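Local coordinates for fiber protein (Raptor siadenovirus a, PDB 5FJL), which forms the head domain of the trimeric adenovirus fibre and probably attaches the virion to a receptor on the host cell, at residues S94-K97 with D98-I102; I120-T124 with D125-R129; V148-S151 with E152-E156. All coordinates share one frame; numbering follows the deposited sequence. Where two conformers were deposited one is given.

Interaction 1 (S94-K97 with D98-I102); sequences STLK and DELLI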
ATOM      1  N   SER A  94     -23.366   8.504   5.264  1.00 24.65           N
ATOM      2  CA  SER A  94     -22.329   9.279   5.938  1.00 24.47           C
ATOM      3  C   SER A  94     -21.791   8.678   7.236  1.00 23.36           C
ATOM      4  O   SER A  94     -20.850   9.198   7.824  1.00 23.33           O
ATOM      5  CB  SER A  94     -22.812  10.695   6.218  1.00 26.91           C
ATOM      6  OG  SER A  94     -23.947  10.708   7.031  1.00 29.03           O
ATOM      7  N   THR A  95     -22.347   7.558   7.709  1.00 20.44           N
ATOM      8  CA  THR A  95     -21.793   6.927   8.889  0.50 19.98           C
ATOM      9  C   THR A  95     -20.387   6.428   8.615  1.00 20.03           C
ATOM     10  O   THR A  95     -20.121   5.907   7.523  1.00 19.64           O
ATOM     11  CB  THR A  95     -22.647   5.730   9.342  0.50 20.97           C
ATOM     12  OG1 THR A  95     -24.025   6.126   9.366  0.50 22.43           O
ATOM     13  CG2 THR A  95     -22.185   5.272  10.716  0.50 21.11           C
ATOM     14  N   LEU A  96     -19.526   6.555   9.607  1.00 18.00           N
ATOM     15  CA  LEU A  96     -18.121   6.173   9.482  1.00 18.28           C
ATOM     16  C   LEU A  96     -17.936   4.653   9.634  1.00 18.88           C
ATOM     17  O   LEU A  96     -17.281   4.175  10.567  1.00 19.50           O
ATOM     18  CB  LEU A  96     -17.270   6.982  10.454  1.00 19.29           C
ATOM     19  CG  LEU A  96     -15.741   6.866  10.359  1.00 18.59           C
ATOM     20  CD1 LEU A  96     -15.276   6.986   8.935  1.00 19.82           C
ATOM     21  CD2 LEU A  96     -15.071   7.914  11.263  1.00 20.16           C
ATOM     22  N   LYS A  97     -18.485   3.950   8.663  1.00 19.57           N
ATOM     23  CA  LYS A  97     -18.444   2.504   8.600  1.00 19.72           C
ATOM     24  C   LYS A  97     -17.054   2.031   8.178  1.00 19.47           C
ATOM     25  O   LYS A  97     -16.222   2.825   7.717  1.00 19.01           O
ATOM     26  CB  LYS A  97     -19.460   2.011   7.551  1.00 22.70           C
ATOM     27  CG  LYS A  97     -20.905   2.438   7.786  1.00 25.24           C
ATOM     28  CD  LYS A  97     -21.804   2.118   6.589  1.00 28.78           C
ATOM     29  CE  LYS A  97     -21.578   3.016   5.367  1.00 31.21           C
ATOM     30  NZ  LYS A  97     -21.586   4.494   5.616  1.00 31.96           N
ATOM     31  N   ASP A  98     -16.829   0.730   8.242  1.00 18.47           N
ATOM     32  CA  ASP A  98     -15.546   0.184   7.742  1.00 18.77           C
ATOM     33  C   ASP A  98     -15.522  -0.091   6.220  1.00 18.38           C
ATOM     34  O   ASP A  98     -14.494  -0.508   5.651  1.00 17.48           O
ATOM     35  CB  ASP A  98     -15.111  -1.027   8.569  1.00 19.69           C
ATOM     36  CG  ASP A  98     -16.015  -2.208   8.417  1.00 21.35           C
ATOM     37  OD1 ASP A  98     -16.783  -2.328   7.468  1.00 23.07           O
ATOM     38  OD2 ASP A  98     -15.929  -3.080   9.325  1.00 24.29           O
ATOM     39  N   GLU A  99     -16.632   0.197   5.540  1.00 17.22           N
ATOM     40  CA  GLU A  99     -16.747   0.154   4.098  1.00 19.06           C
ATOM     41  C   GLU A  99     -17.529   1.396   3.726  1.00 18.10           C
ATOM     42  O   GLU A  99     -18.645   1.594   4.244  1.00 19.09           O
ATOM     43  CB  GLU A  99     -17.577  -1.040   3.586  1.00 24.21           C
ATOM     44  CG  GLU A  99     -17.123  -2.443   3.833  1.00 31.01           C
ATOM     45  CD  GLU A  99     -18.240  -3.483   3.554  1.00 33.07           C
ATOM     46  OE1 GLU A  99     -19.430  -3.131   3.321  1.00 39.06           O
ATOM     47  OE2 GLU A  99     -17.907  -4.673   3.561  1.00 44.71           O
ATOM     48  N   LEU A 100     -16.999   2.201   2.817  1.00 16.10           N
ATOM     49  CA  LEU A 100     -17.659   3.435   2.405  1.00 15.98           C
ATOM     50  C   LEU A 100     -17.760   3.470   0.897  1.00 15.72           C
ATOM     51  O   LEU A 100     -16.846   3.055   0.178  1.00 16.20           O
ATOM     52  CB  LEU A 100     -16.821   4.621   2.889  1.00 15.88           C
ATOM     53  CG  LEU A 100     -16.585   4.734   4.383  1.00 17.62           C
ATOM     54  CD1 LEU A 100     -15.570   5.823   4.644  1.00 19.06           C
ATOM     55  CD2 LEU A 100     -17.896   5.073   5.061  1.00 19.06           C
ATOM     56  N   LEU A 101     -18.870   4.020   0.392  1.00 16.20           N
ATOM     57  CA  LEU A 101     -19.166   4.087  -1.033  0.50 16.20           C
ATOM     58  C   LEU A 101     -19.388   5.525  -1.463  1.00 16.71           C
ATOM     59  O   LEU A 101     -20.200   6.214  -0.868  1.00 17.43           O
ATOM     60  CB  LEU A 101     -20.442   3.292  -1.359  0.50 17.78           C
ATOM     61  CG  LEU A 101     -20.421   1.802  -1.043  0.50 19.82           C
ATOM     62  CD1 LEU A 101     -21.667   1.131  -1.606  0.50 19.46           C
ATOM     63  CD2 LEU A 101     -19.217   1.094  -1.597  0.50 20.31           C
ATOM     64  N   ILE A 102     -18.680   5.960  -2.492  1.00 15.60           N
ATOM     65  CA  ILE A 102     -18.836   7.308  -3.041  1.00 15.55           C
ATOM     66  C   ILE A 102     -19.327   7.143  -4.474  1.00 16.10           C
ATOM     67  O   ILE A 102     -18.557   6.813  -5.362  1.00 15.69           O
ATOM     68  CB  ILE A 102     -17.474   8.058  -3.008  1.00 15.89           C
ATOM     69  CG1 ILE A 102     -16.934   8.154  -1.570  1.00 16.68           C
ATOM     70  CG2 ILE A 102     -17.632   9.440  -3.633  1.00 16.30           C
ATOM     71  CD1 ILE A 102     -15.464   8.560  -1.472  1.00 17.27           C
TER
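Lys97 folds back over the start of the strand that follows it, and its amino end stops beside Leu100. Its CB lies 3.4 Å from Glu99 O, at the root of the bend. CG leaves anti to the carbonyl carbon of Lys97, and the chain stays extended to CD, which is 4.0 Å from Glu99 O. The turn at chi3 (-72°) brings CE back to within 3.4 Å of Glu99 O, and a second at chi4 aims NZ toward Thr95 O, so the aliphatic part of the lysine curls round the Glu99 carbonyl oxygen. At the tip, NZ passes 3.8 Å from Leu100 CD2 and donates to Thr95 O at 2.8 Å. It meets that carbonyl at a C=O...N angle of 135°, tilted 19° from its plane, and bonds in addition to Ser93 O. Two backbone oxygens on the N-terminal side thus grip one ammonium group, which ties the loop into a compact bend. This bend leads out of the loop after strand 78-87 into strand 99-103, a strand of the antiparallel beta structure of the fibre head, paired with strand 144-149. Leu96 is the centre of an inverse gamma turn, closed by a weak bond from Lys97 N to Thr95 O of 2.8 Å. Leu100 CD2 packs against Thr95 O at 3.4 Å. On the buried side, Leu96 CD1 and Leu100 CD1 come only loosely together, 4.5 Å apart, and both leucines also pack on Phe121. The side of Asp98 and Glu99 faces the second subunit: Asp98 O accepts a hydrogen bond from Arg129 NH2 of the second subunit, while the side chain of Glu99 packs on Leu79 of that subunit.

Interaction 2 (I120-T124 with D125-R129); sequences IFITT and DHVYR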
ATOM      1  N   ILE A 120      -7.728  11.373   6.362  1.00 15.95           N
ATOM      2  CA  ILE A 120      -8.122  12.009   7.602  1.00 16.05           C
ATOM      3  C   ILE A 120      -9.632  12.118   7.581  1.00 16.06           C
ATOM      4  O   ILE A 120     -10.193  12.678   6.647  1.00 17.69           O
ATOM      5  CB  ILE A 120      -7.474  13.392   7.791  1.00 17.20           C
ATOM      6  CG1 ILE A 120      -5.935  13.273   7.858  1.00 19.32           C
ATOM      7  CG2 ILE A 120      -7.999  14.064   9.044  1.00 18.34           C
ATOM      8  CD1 ILE A 120      -5.233  14.583   7.639  1.00 20.89           C
ATOM      9  N   PHE A 121     -10.284  11.546   8.582  1.00 15.08           N
ATOM     10  CA  PHE A 121     -11.734  11.628   8.743  1.00 15.60           C
ATOM     11  C   PHE A 121     -12.045  12.588   9.860  1.00 16.15           C
ATOM     12  O   PHE A 121     -11.555  12.424  10.967  1.00 17.50           O
ATOM     13  CB  PHE A 121     -12.368  10.246   9.040  1.00 16.35           C
ATOM     14  CG  PHE A 121     -12.174   9.260   7.917  1.00 16.05           C
ATOM     15  CD1 PHE A 121     -11.051   8.433   7.875  1.00 17.62           C
ATOM     16  CD2 PHE A 121     -13.111   9.140   6.897  1.00 17.54           C
ATOM     17  CE1 PHE A 121     -10.864   7.551   6.828  1.00 18.13           C
ATOM     18  CE2 PHE A 121     -12.913   8.236   5.859  1.00 18.20           C
ATOM     19  CZ  PHE A 121     -11.776   7.466   5.821  1.00 17.96           C
ATOM     20  N   ILE A 122     -12.841  13.602   9.536  1.00 15.56           N
ATOM     21  CA  ILE A 122     -13.304  14.594  10.512  1.00 15.29           C
ATOM     22  C   ILE A 122     -14.745  14.286  10.855  1.00 14.85           C
ATOM     23  O   ILE A 122     -15.606  14.239   9.969  1.00 15.54           O
ATOM     24  CB  ILE A 122     -13.216  16.022   9.937  1.00 16.96           C
ATOM     25  CG1 ILE A 122     -11.829  16.315   9.365  1.00 19.22           C
ATOM     26  CG2 ILE A 122     -13.666  17.034  10.973  1.00 17.81           C
ATOM     27  CD1 ILE A 122     -10.722  16.302  10.343  1.00 21.09           C
ATOM     28  N   THR A 123     -15.011  14.054  12.146  1.00 15.76           N
ATOM     29  CA  THR A 123     -16.361  13.941  12.654  1.00 16.64           C
ATOM     30  C   THR A 123     -16.611  15.165  13.555  1.00 17.10           C
ATOM     31  O   THR A 123     -15.698  15.961  13.798  1.00 17.13           O
ATOM     32  CB  THR A 123     -16.588  12.641  13.427  1.00 17.40           C
ATOM     33  OG1 THR A 123     -15.815  12.658  14.609  1.00 17.08           O
ATOM     34  CG2 THR A 123     -16.213  11.402  12.557  1.00 18.30           C
ATOM     35  N   THR A 124     -17.829  15.312  14.064  1.00 17.60           N
ATOM     36  CA  THR A 124     -18.075  16.430  14.979  1.00 18.35           C
ATOM     37  C   THR A 124     -17.126  16.400  16.160  1.00 18.59           C
ATOM     38  O   THR A 124     -16.584  17.458  16.568  1.00 18.37           O
ATOM     39  CB  THR A 124     -19.537  16.386  15.477  1.00 19.94           C
ATOM     40  OG1 THR A 124     -20.418  16.526  14.363  1.00 23.56           O
ATOM     41  CG2 THR A 124     -19.783  17.495  16.488  1.00 20.88           C
ATOM     42  N   ASP A 125     -16.863  15.216  16.731  1.00 18.10           N
ATOM     43  CA  ASP A 125     -16.069  15.118  17.932  1.00 18.96           C
ATOM     44  C   ASP A 125     -14.649  14.718  17.758  1.00 18.78           C
ATOM     45  O   ASP A 125     -13.854  14.870  18.691  1.00 21.80           O
ATOM     46  CB  ASP A 125     -16.724  14.126  18.901  1.00 22.37           C
ATOM     47  CG  ASP A 125     -18.038  14.643  19.493  1.00 25.85           C
ATOM     48  OD1 ASP A 125     -18.394  15.839  19.392  1.00 24.84           O
ATOM     49  OD2 ASP A 125     -18.728  13.804  20.133  1.00 31.27           O
ATOM     50  N   HIS A 126     -14.267  14.137  16.606  1.00 18.73           N
ATOM     51  CA  HIS A 126     -12.951  13.504  16.487  1.00 19.71           C
ATOM     52  C   HIS A 126     -12.269  13.754  15.151  1.00 18.12           C
ATOM     53  O   HIS A 126     -12.901  14.159  14.178  1.00 17.51           O
ATOM     54  CB  HIS A 126     -13.049  11.957  16.706  1.00 21.45           C
ATOM     55  CG  HIS A 126     -13.497  11.587  18.074  1.00 25.25           C
ATOM     56  ND1 HIS A 126     -14.764  11.128  18.349  1.00 27.12           N
ATOM     57  CD2 HIS A 126     -12.860  11.690  19.258  1.00 29.12           C
ATOM     58  CE1 HIS A 126     -14.874  10.922  19.651  1.00 29.08           C
ATOM     59  NE2 HIS A 126     -13.727  11.237  20.218  1.00 31.59           N
ATOM     60  N   VAL A 127     -10.976  13.469  15.123  1.00 18.24           N
ATOM     61  CA  VAL A 127     -10.164  13.460  13.931  1.00 19.19           C
ATOM     62  C   VAL A 127      -9.486  12.106  13.907  1.00 20.30           C
ATOM     63  O   VAL A 127      -8.768  11.739  14.866  1.00 22.66           O
ATOM     64  CB  VAL A 127      -9.105  14.553  13.927  1.00 20.15           C
ATOM     65  CG1 VAL A 127      -8.225  14.474  12.675  1.00 21.65           C
ATOM     66  CG2 VAL A 127      -9.764  15.917  13.967  1.00 22.21           C
ATOM     67  N   TYR A 128      -9.687  11.358  12.825  1.00 17.48           N
ATOM     68  CA  TYR A 128      -9.106  10.021  12.671  1.00 18.10           C
ATOM     69  C   TYR A 128      -8.153  10.077  11.487  1.00 19.22           C
ATOM     70  O   TYR A 128      -8.562  10.301  10.353  1.00 20.70           O
ATOM     71  CB  TYR A 128     -10.188   8.988  12.411  1.00 18.67           C
ATOM     72  CG  TYR A 128     -11.157   8.833  13.539  1.00 18.94           C
ATOM     73  CD1 TYR A 128     -10.746   8.276  14.743  1.00 20.97           C
ATOM     74  CD2 TYR A 128     -12.473   9.247  13.427  1.00 19.21           C
ATOM     75  CE1 TYR A 128     -11.619   8.177  15.810  1.00 22.37           C
ATOM     76  CE2 TYR A 128     -13.365   9.110  14.474  1.00 20.94           C
ATOM     77  CZ  TYR A 128     -12.915   8.560  15.660  1.00 21.54           C
ATOM     78  OH  TYR A 128     -13.772   8.403  16.731  1.00 23.40           O
ATOM     79  N   ARG A 129      -6.898   9.785  11.733  1.00 17.46           N
ATOM     80  CA  ARG A 129      -5.868   9.745  10.728  1.00 17.34           C
ATOM     81  C   ARG A 129      -5.476   8.311  10.550  1.00 17.37           C
ATOM     82  O   ARG A 129      -5.062   7.674  11.523  1.00 18.39           O
ATOM     83  CB  ARG A 129      -4.688  10.588  11.192  1.00 18.85           C
ATOM     84  CG  ARG A 129      -3.519  10.687  10.281  1.00 18.39           C
ATOM     85  CD  ARG A 129      -2.394  11.472  10.999  1.00 19.06           C
ATOM     86  NE  ARG A 129      -1.242  11.603  10.167  1.00 20.52           N
ATOM     87  CZ  ARG A 129      -0.990  12.609   9.361  1.00 20.48           C
ATOM     88  NH1 ARG A 129      -1.861  13.622   9.236  1.00 21.28           N
ATOM     89  NH2 ARG A 129       0.139  12.666   8.691  1.00 21.79           N
TER
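Phe121 and Tyr128 face each other as a hydrogen-bonded pair in the tight beta hairpin that joins strand 115-122 to strand 127-138. Phe121 N reaches Tyr128 O at 2.8 Å, and Tyr128 N returns an equally short, nearly straight bond to Phe121 O (N-H...O 169°). On this face the two side chains start close, CB to CB 4.2 Å, then diverge: the Phe121 ring drops into the core onto Leu96 and Met161, while Tyr128 runs on to hydrogen-bond Glu156 through its OH. The opposite face carries aliphatic branches. Ile120 CG2 touches Val127 CG1 at 3.7 Å, and Ile122 CD1 packs on Val127 CG2 at 3.8 Å, the isoleucines lying alongside the valine and pointing the same way. Val127 itself is exposed, so this small apolar patch borders solvent. Next to it, Arg129 extends toward the third subunit, where its NE bonds to Arg150 O. Packing thins out toward the loop, where Thr124 and Asp125 form the exposed corner and Thr124 CG2 lies beside Asp125 OD1. What fixes that end is Thr123. Its N donates to His126 O, and its OG1, set between the backbone N and carbonyl carbon (chi1 67°), takes a bent bond from His126 N at 2.9 Å. Glu156 OE1 binds this hydroxyl and also His126 ND1, tying the hairpin end to the loop before strand 160-171. Thr123 CG2 meanwhile sits at the edge of the Tyr128 ring, 4.1 Å from CE2.

Interaction 3 (V148-S151 with E152-E156); sequences VLRS and ESKHE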
ATOM      1  N   VAL A 148     -14.006   2.914  -0.279  1.00 15.26           N
ATOM      2  CA  VAL A 148     -12.947   3.082   0.718  1.00 15.43           C
ATOM      3  C   VAL A 148     -13.149   2.018   1.766  1.00 15.80           C
ATOM      4  O   VAL A 148     -14.248   1.888   2.324  1.00 16.56           O
ATOM      5  CB  VAL A 148     -12.991   4.462   1.373  1.00 15.96           C
ATOM      6  CG1 VAL A 148     -11.837   4.670   2.349  1.00 16.31           C
ATOM      7  CG2 VAL A 148     -12.983   5.572   0.326  1.00 17.76           C
ATOM      8  N   LEU A 149     -12.095   1.246   2.047  1.00 15.54           N
ATOM      9  CA  LEU A 149     -12.144   0.214   3.080  1.00 17.39           C
ATOM     10  C   LEU A 149     -11.279   0.607   4.244  1.00 17.04           C
ATOM     11  O   LEU A 149     -10.139   1.030   4.069  1.00 17.44           O
ATOM     12  CB  LEU A 149     -11.673  -1.122   2.557  1.00 19.93           C
ATOM     13  CG  LEU A 149     -12.390  -1.675   1.340  1.00 22.00           C
ATOM     14  CD1 LEU A 149     -11.833  -3.068   1.036  1.00 27.17           C
ATOM     15  CD2 LEU A 149     -13.874  -1.813   1.599  1.00 22.71           C
ATOM     16  N   ARG A 150     -11.809   0.506   5.452  1.00 17.95           N
ATOM     17  CA  ARG A 150     -11.152   0.923   6.671  1.00 18.13           C
ATOM     18  C   ARG A 150     -11.065  -0.229   7.650  1.00 19.04           C
ATOM     19  O   ARG A 150     -11.749  -1.259   7.478  1.00 19.05           O
ATOM     20  CB  ARG A 150     -11.938   2.056   7.328  1.00 18.59           C
ATOM     21  CG  ARG A 150     -12.120   3.309   6.475  1.00 19.79           C
ATOM     22  CD  ARG A 150     -13.018   4.336   7.139  1.00 19.66           C
ATOM     23  NE  ARG A 150     -12.517   4.653   8.457  1.00 19.70           N
ATOM     24  CZ  ARG A 150     -13.071   4.301   9.602  1.00 19.67           C
ATOM     25  NH1 ARG A 150     -14.223   3.637   9.641  1.00 20.74           N
ATOM     26  NH2 ARG A 150     -12.464   4.591  10.757  1.00 22.10           N
ATOM     27  N   SER A 151     -10.251  -0.054   8.678  1.00 19.95           N
ATOM     28  CA  SER A 151     -10.079  -1.073   9.729  0.50 20.76           C
ATOM     29  C   SER A 151     -11.188  -1.086  10.763  1.00 23.60           C
ATOM     30  O   SER A 151     -11.610  -2.173  11.234  1.00 25.55           O
ATOM     31  CB  SER A 151      -8.771  -0.864  10.480  0.50 23.18           C
ATOM     32  OG  SER A 151      -8.699  -1.791  11.562  0.50 22.80           O
ATOM     33  N   GLU A 152     -11.662   0.095  11.161  1.00 21.97           N
ATOM     34  CA  GLU A 152     -12.533   0.213  12.350  1.00 25.18           C
ATOM     35  C   GLU A 152     -13.748   1.115  12.197  1.00 25.21           C
ATOM     36  O   GLU A 152     -13.593   2.349  12.113  1.00 26.31           O
ATOM     37  CB  GLU A 152     -11.712   0.702  13.534  1.00 32.41           C
ATOM     38  CG  GLU A 152     -12.375   0.393  14.875  1.00 41.69           C
ATOM     39  CD  GLU A 152     -11.719   1.118  16.037  1.00 49.15           C
ATOM     40  OE1 GLU A 152     -10.466   1.257  16.043  1.00 55.89           O
ATOM     41  OE2 GLU A 152     -12.475   1.562  16.934  1.00 53.87           O
ATOM     42  N   SER A 153     -14.940   0.534  12.239  1.00 23.21           N
ATOM     43  CA  SER A 153     -16.184   1.309  12.195  1.00 24.46           C
ATOM     44  C   SER A 153     -16.378   2.150  13.455  1.00 24.33           C
ATOM     45  O   SER A 153     -15.920   1.773  14.542  1.00 24.99           O
ATOM     46  CB  SER A 153     -17.402   0.416  11.971  1.00 26.99           C
ATOM     47  OG  SER A 153     -17.618  -0.371  13.115  1.00 33.19           O
ATOM     48  N   LYS A 154     -16.989   3.322  13.268  1.00 23.95           N
ATOM     49  CA  LYS A 154     -17.315   4.236  14.359  1.00 24.80           C
ATOM     50  C   LYS A 154     -18.770   4.622  14.195  1.00 24.33           C
ATOM     51  O   LYS A 154     -19.247   4.815  13.065  1.00 25.82           O
ATOM     52  CB  LYS A 154     -16.472   5.519  14.303  1.00 26.28           C
ATOM     53  CG  LYS A 154     -14.968   5.326  14.238  1.00 30.14           C
ATOM     54  CD  LYS A 154     -14.393   4.865  15.555  1.00 34.30           C
ATOM     55  CE  LYS A 154     -12.892   4.743  15.389  1.00 36.51           C
ATOM     56  NZ  LYS A 154     -12.249   4.282  16.638  1.00 39.20           N
ATOM     57  N   HIS A 155     -19.473   4.794  15.314  1.00 27.37           N
ATOM     58  CA  HIS A 155     -20.867   5.243  15.292  1.00 28.92           C
ATOM     59  C   HIS A 155     -20.902   6.757  15.305  1.00 27.81           C
ATOM     60  O   HIS A 155     -21.302   7.402  16.289  1.00 26.53           O
ATOM     61  CB  HIS A 155     -21.642   4.684  16.499  1.00 33.39           C
ATOM     62  CG  HIS A 155     -21.830   3.204  16.459  1.00 42.71           C
ATOM     63  ND1 HIS A 155     -22.446   2.559  15.405  1.00 47.61           N
ATOM     64  CD2 HIS A 155     -21.507   2.242  17.357  1.00 49.85           C
ATOM     65  CE1 HIS A 155     -22.480   1.259  15.650  1.00 52.72           C
ATOM     66  NE2 HIS A 155     -21.919   1.042  16.829  1.00 52.03           N
ATOM     67  N   GLU A 156     -20.382   7.321  14.215  1.00 23.95           N
ATOM     68  CA  GLU A 156     -20.233   8.775  14.044  1.00 21.67           C
ATOM     69  C   GLU A 156     -20.468   9.105  12.594  1.00 21.44           C
ATOM     70  O   GLU A 156     -20.334   8.261  11.727  1.00 21.91           O
ATOM     71  CB  GLU A 156     -18.845   9.256  14.419  1.00 21.52           C
ATOM     72  CG  GLU A 156     -18.479   9.062  15.872  1.00 22.86           C
ATOM     73  CD  GLU A 156     -17.050   9.392  16.138  1.00 24.41           C
ATOM     74  OE1 GLU A 156     -16.708  10.601  16.169  1.00 23.73           O
ATOM     75  OE2 GLU A 156     -16.240   8.474  16.362  1.00 26.56           O
TER
HETATM   76  O   HOH W   1     -14.952  -2.470  11.837  1.00 36.81           O
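Arg150 reaches Glu152 by running extended from CB to CD and then bending at chi3 (55°), which swings the guanidinium across the line of the chain, toward the carbonyl two residues on. Glu152 O lies at the edge of that group, near its plane, between the two terminal nitrogens. NH1 and NH2 of Arg150 each stand 2.9 Å from Glu152 O. Both bonds are weak, with N-H...O angles of 125°, as expected when one acceptor is shared by a fork of donors and CZ itself is 3.2 Å from Glu152 O. The guanidinium is fixed from other sides too: NE forms a salt bridge with Glu130, NH1 donates to Lys97 O, and Phe121 makes a cation-pi contact. This buried arginine stands where strand 144-149 of the beta-rich fibre head gives way to the long loop before strand 160-171, and it pins the first turn of that loop to the sheet. Outward, Glu152 stretches away, and Lys154 bends at chi2 and runs extended from there to NZ, which bonds to Glu152 OE2 at 2.7 Å in a salt bridge. The ammonium group comes from above the carboxylate, 64° out of its plane. A water accepts from Ser153 N at 3.0 Å and donates weakly to Ser151 O. In the conformer given, Ser151 OG bonds to Arg129 O of the second subunit. Farther along, His155 centres an inverse gamma turn, with a weak bond from Glu156 N to Lys154 O.

In the fold
From the N terminus the three contacts come in series, none enclosing or crossing another. Interaction 1 shapes the bend entering strand 99-103, interaction 2 closes the hairpin between strands 115-122 and 127-138, and interaction 3 turns the chain out of strand 144-149 into its loop. In space they converge: interactions 1 and 3 lie about 7 Å apart between centres, with strands 99-103 and 144-149 paired and Leu96 N bonding to Glu156 O. Interaction 2 joins this group as Leu96 CD2 packs on Tyr128 CD2 and Phe121 CZ on Arg150 CD. Residues of all three also meet across the interface between subunits.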